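Local coordinates for protein telomerase reverse transcriptase (Candida tropicalis MYA-3404, PDB 6ZD1) that probably extends chromosome ends as the reverse transcriptase subunit of telomerase, copying a template within the enzyme's RNA into telomeric repeats, at residues Pro575-Leu589 with Ala626-Phe640. Sequence-based numbering, arbitrary orientation.
Sequences PTCKFRSFKALFSNL and AIQTSFATISKQDSF
The ring of Phe582 sits between Ile634 and Phe640. Ile634 CG2 lies over the centre of one face, 3.6 Å from the ring centroid, in a CH-pi contact. Phe640 turns its edge toward the opposite face, with CD1 over the ring centre and CB close to Phe582 CE2. The two ring planes stand at 75°, so this pair is T-shaped. Phe631 completes the aromatic cluster. Its CD1 comes to the rim of Phe582 at CE1, 3.5 Å away, and the two rings meet obliquely. With CG2 anti to the backbone N, Ile634 lays that methyl on the Phe582 ring while CG1 turns to Phe579 O, 3.3 Å away.

Asp638 meets the N-terminal end of helix 582-596. Its OD2 accepts a nearly straight bond from Phe582 N at 2.8 Å, on the anti side of the carboxylate and 26° out of its plane. Ser581 is the N-cap, and its side chain takes a weak bond from Ala584 N. The helix start would probably favour the negative charge of Asp638.

The contact lies in the helical C-terminal part of the chain, consistent with the thumb, or C-terminal extension, of telomerase. Helices 582-589 and 626-637 run roughly antiparallel, at 145°. Helix 642-664 adds Phe648, which stacks on Phe586, and Phe645, which meets Phe640.

Further along, Leu589 forks its two methyls over neighbouring residues of helix 626-637. CD1 meets Ile627 CG1 at 3.6 Å, and CD2 meets Ala626 CB at 3.6 Å. Pro575 and Cys577 also pack on Ala626, with Pro575 CB 3.8 Å from Ala626 CB.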
# COMPACT_ATOMS: atom_id res chain seq x y z
N PRO A 575 4.59 15.30 -12.60
CA PRO A 575 5.40 14.22 -13.18
C PRO A 575 6.60 14.69 -13.99
O PRO A 575 7.35 13.84 -14.48
CB PRO A 575 4.39 13.47 -14.07
CG PRO A 575 3.03 13.92 -13.61
CD PRO A 575 3.22 15.33 -13.15
N THR A 576 6.82 16.00 -14.14
CA THR A 576 8.04 16.58 -14.71
C THR A 576 8.32 16.05 -16.12
O THR A 576 9.32 15.38 -16.38
CB THR A 576 9.25 16.34 -13.79
OG1 THR A 576 9.56 14.94 -13.73
CG2 THR A 576 8.96 16.85 -12.38
N CYS A 577 7.42 16.38 -17.04
CA CYS A 577 7.45 15.86 -18.41
C CYS A 577 7.97 16.94 -19.37
O CYS A 577 7.20 17.73 -19.92
CB CYS A 577 6.07 15.38 -18.82
SG CYS A 577 4.71 16.53 -18.42
N LYS A 578 9.29 16.96 -19.57
CA LYS A 578 9.91 17.81 -20.60
C LYS A 578 11.20 17.13 -21.04
O LYS A 578 12.23 17.24 -20.36
CB LYS A 578 10.17 19.22 -20.08
CG LYS A 578 10.59 20.20 -21.16
CD LYS A 578 11.37 21.38 -20.58
CE LYS A 578 12.74 20.94 -20.08
NZ LYS A 578 13.59 20.38 -21.17
N PHE A 579 11.16 16.44 -22.19
CA PHE A 579 12.27 15.63 -22.66
C PHE A 579 12.39 15.73 -24.17
O PHE A 579 11.47 16.18 -24.86
CB PHE A 579 12.10 14.16 -22.25
CG PHE A 579 11.91 13.95 -20.78
CD1 PHE A 579 10.65 13.93 -20.23
CD2 PHE A 579 13.01 13.78 -19.95
CE1 PHE A 579 10.47 13.74 -18.87
CE2 PHE A 579 12.84 13.59 -18.60
CZ PHE A 579 11.57 13.58 -18.05
N ARG A 580 13.54 15.29 -24.68
CA ARG A 580 13.81 15.27 -26.11
C ARG A 580 13.60 13.90 -26.75
O ARG A 580 13.98 13.70 -27.90
CB ARG A 580 15.24 15.74 -26.38
CG ARG A 580 15.62 17.05 -25.72
CD ARG A 580 17.08 17.39 -25.98
NE ARG A 580 17.98 16.31 -25.58
CZ ARG A 580 18.66 15.55 -26.44
NH1 ARG A 580 18.56 15.75 -27.75
NH2 ARG A 580 19.44 14.58 -25.98
N SER A 581 13.00 12.97 -26.02
CA SER A 581 12.81 11.62 -26.53
C SER A 581 11.79 10.90 -25.67
O SER A 581 11.63 11.21 -24.49
CB SER A 581 14.12 10.83 -26.55
OG SER A 581 14.57 10.57 -25.23
N PHE A 582 11.10 9.93 -26.27
CA PHE A 582 10.11 9.16 -25.52
C PHE A 582 10.78 8.20 -24.54
O PHE A 582 10.22 7.94 -23.47
CB PHE A 582 9.19 8.39 -26.47
CG PHE A 582 8.15 9.25 -27.12
CD1 PHE A 582 7.01 9.63 -26.44
CD2 PHE A 582 8.31 9.67 -28.43
CE1 PHE A 582 6.05 10.42 -27.04
CE2 PHE A 582 7.35 10.45 -29.05
CZ PHE A 582 6.22 10.83 -28.35
N LYS A 583 11.95 7.67 -24.89
CA LYS A 583 12.64 6.77 -23.97
C LYS A 583 12.94 7.47 -22.65
O LYS A 583 12.70 6.91 -21.57
CB LYS A 583 13.93 6.25 -24.59
CG LYS A 583 14.52 5.06 -23.85
CD LYS A 583 15.90 4.69 -24.36
CE LYS A 583 16.93 5.73 -23.98
NZ LYS A 583 18.30 5.30 -24.39
N ALA A 584 13.43 8.71 -22.71
CA ALA A 584 13.70 9.46 -21.48
C ALA A 584 12.42 9.79 -20.74
O ALA A 584 12.42 9.87 -19.50
CB ALA A 584 14.46 10.74 -21.81
N LEU A 585 11.31 9.96 -21.46
CA LEU A 585 10.04 10.25 -20.81
C LEU A 585 9.49 9.02 -20.09
O LEU A 585 8.94 9.13 -18.99
CB LEU A 585 9.02 10.75 -21.84
CG LEU A 585 7.61 10.97 -21.28
CD1 LEU A 585 7.55 12.28 -20.50
CD2 LEU A 585 6.56 10.94 -22.37
N PHE A 586 9.62 7.85 -20.71
CA PHE A 586 9.06 6.64 -20.11
C PHE A 586 9.87 6.19 -18.90
O PHE A 586 9.29 5.71 -17.92
CB PHE A 586 8.98 5.53 -21.16
CG PHE A 586 8.03 5.83 -22.29
CD1 PHE A 586 6.95 6.67 -22.10
CD2 PHE A 586 8.22 5.27 -23.55
CE1 PHE A 586 6.07 6.95 -23.14
CE2 PHE A 586 7.35 5.53 -24.59
CZ PHE A 586 6.27 6.38 -24.38
N SER A 587 11.19 6.38 -18.93
CA SER A 587 12.01 6.03 -17.77
C SER A 587 11.71 6.93 -16.59
O SER A 587 11.63 6.46 -15.44
CB SER A 587 13.50 6.11 -18.12
OG SER A 587 13.88 5.04 -18.98
N ASN A 588 11.55 8.23 -16.84
CA ASN A 588 11.20 9.15 -15.77
C ASN A 588 9.80 8.86 -15.23
O ASN A 588 9.60 8.85 -14.01
CB ASN A 588 11.29 10.59 -16.28
CG ASN A 588 10.95 11.60 -15.22
OD1 ASN A 588 9.79 11.99 -15.07
ND2 ASN A 588 11.96 12.05 -14.48
N LEU A 589 8.83 8.59 -16.11
CA LEU A 589 7.48 8.30 -15.66
C LEU A 589 7.39 6.94 -14.98
O LEU A 589 6.51 6.72 -14.14
CB LEU A 589 6.49 8.38 -16.83
CG LEU A 589 6.21 9.76 -17.41
CD1 LEU A 589 5.22 9.65 -18.56
CD2 LEU A 589 5.70 10.72 -16.35
N ALA A 626 0.90 13.21 -18.17
CA ALA A 626 2.22 13.69 -18.58
C ALA A 626 2.50 13.33 -20.03
O ALA A 626 3.07 14.13 -20.78
CB ALA A 626 3.29 13.10 -17.66
N ILE A 627 2.07 12.14 -20.46
CA ILE A 627 2.27 11.73 -21.85
C ILE A 627 1.49 12.64 -22.79
O ILE A 627 2.01 13.12 -23.80
CB ILE A 627 1.88 10.25 -22.04
CG1 ILE A 627 2.80 9.34 -21.23
CG2 ILE A 627 1.91 9.87 -23.51
CD1 ILE A 627 2.36 7.89 -21.24
N GLN A 628 0.22 12.90 -22.45
CA GLN A 628 -0.62 13.74 -23.30
C GLN A 628 -0.08 15.16 -23.37
O GLN A 628 -0.11 15.79 -24.44
CB GLN A 628 -2.06 13.73 -22.80
CG GLN A 628 -3.02 14.57 -23.63
CD GLN A 628 -4.43 14.60 -23.06
OE1 GLN A 628 -4.71 14.02 -22.01
NE2 GLN A 628 -5.34 15.27 -23.76
N THR A 629 0.42 15.68 -22.25
CA THR A 629 0.84 17.08 -22.22
C THR A 629 2.02 17.34 -23.15
O THR A 629 2.07 18.36 -23.84
CB THR A 629 1.20 17.49 -20.79
OG1 THR A 629 0.03 17.41 -19.96
CG2 THR A 629 1.73 18.92 -20.75
N SER A 630 2.98 16.40 -23.21
CA SER A 630 4.22 16.63 -23.93
C SER A 630 4.35 15.79 -25.19
O SER A 630 5.42 15.79 -25.81
CB SER A 630 5.41 16.35 -23.00
OG SER A 630 5.40 15.02 -22.54
N PHE A 631 3.29 15.10 -25.61
CA PHE A 631 3.41 14.22 -26.77
C PHE A 631 3.76 15.00 -28.02
O PHE A 631 4.67 14.62 -28.77
CB PHE A 631 2.11 13.43 -26.98
CG PHE A 631 2.20 12.43 -28.09
CD1 PHE A 631 2.70 11.16 -27.85
CD2 PHE A 631 1.79 12.76 -29.37
CE1 PHE A 631 2.79 10.23 -28.87
CE2 PHE A 631 1.88 11.83 -30.40
CZ PHE A 631 2.37 10.56 -30.15
N ALA A 632 3.06 16.10 -28.28
CA ALA A 632 3.31 16.87 -29.50
C ALA A 632 4.72 17.43 -29.52
O ALA A 632 5.38 17.42 -30.57
CB ALA A 632 2.28 17.99 -29.64
N THR A 633 5.21 17.91 -28.38
CA THR A 633 6.55 18.47 -28.33
C THR A 633 7.60 17.41 -28.64
O THR A 633 8.49 17.61 -29.47
CB THR A 633 6.83 19.09 -26.96
OG1 THR A 633 5.88 20.14 -26.71
CG2 THR A 633 8.24 19.66 -26.92
N ILE A 634 7.49 16.26 -27.97
CA ILE A 634 8.48 15.20 -28.15
C ILE A 634 8.35 14.59 -29.54
O ILE A 634 9.35 14.31 -30.21
CB ILE A 634 8.33 14.15 -27.04
CG1 ILE A 634 8.56 14.78 -25.67
CG2 ILE A 634 9.29 12.98 -27.27
CD1 ILE A 634 8.34 13.84 -24.51
N SER A 635 7.11 14.39 -30.01
CA SER A 635 6.92 13.80 -31.33
C SER A 635 7.50 14.67 -32.44
O SER A 635 7.79 14.15 -33.53
CB SER A 635 5.44 13.54 -31.59
OG SER A 635 5.27 12.86 -32.82
N LYS A 636 7.68 15.97 -32.19
CA LYS A 636 8.31 16.83 -33.19
C LYS A 636 9.76 16.43 -33.44
O LYS A 636 10.23 16.49 -34.58
CB LYS A 636 8.22 18.29 -32.73
CG LYS A 636 9.27 19.21 -33.33
CD LYS A 636 9.15 20.64 -32.81
CE LYS A 636 10.18 21.55 -33.48
NZ LYS A 636 9.98 23.00 -33.16
N GLN A 637 10.46 15.98 -32.40
CA GLN A 637 11.88 15.68 -32.47
C GLN A 637 12.20 14.20 -32.26
O GLN A 637 13.38 13.84 -32.26
CB GLN A 637 12.65 16.53 -31.45
CG GLN A 637 12.06 16.46 -30.05
CD GLN A 637 12.83 17.28 -29.03
OE1 GLN A 637 14.06 17.27 -29.01
NE2 GLN A 637 12.11 17.98 -28.16
N ASP A 638 11.20 13.35 -32.09
CA ASP A 638 11.43 11.93 -31.85
C ASP A 638 10.17 11.16 -32.19
O ASP A 638 9.09 11.47 -31.67
CB ASP A 638 11.83 11.68 -30.39
CG ASP A 638 11.97 10.20 -30.06
OD1 ASP A 638 12.63 9.48 -30.84
OD2 ASP A 638 11.43 9.75 -29.03
N SER A 639 10.30 10.14 -33.03
CA SER A 639 9.14 9.42 -33.53
C SER A 639 8.62 8.45 -32.48
O SER A 639 9.39 7.66 -31.91
CB SER A 639 9.47 8.67 -34.81
OG SER A 639 8.34 7.93 -35.26
N PHE A 640 7.32 8.51 -32.22
CA PHE A 640 6.68 7.64 -31.25
C PHE A 640 6.64 6.21 -31.78
O PHE A 640 6.06 5.95 -32.84
CB PHE A 640 5.27 8.15 -30.96
CG PHE A 640 4.45 7.22 -30.12
CD1 PHE A 640 4.58 7.21 -28.74
CD2 PHE A 640 3.54 6.34 -30.71
CE1 PHE A 640 3.82 6.36 -27.96
CE2 PHE A 640 2.79 5.48 -29.93
CZ PHE A 640 2.93 5.49 -28.55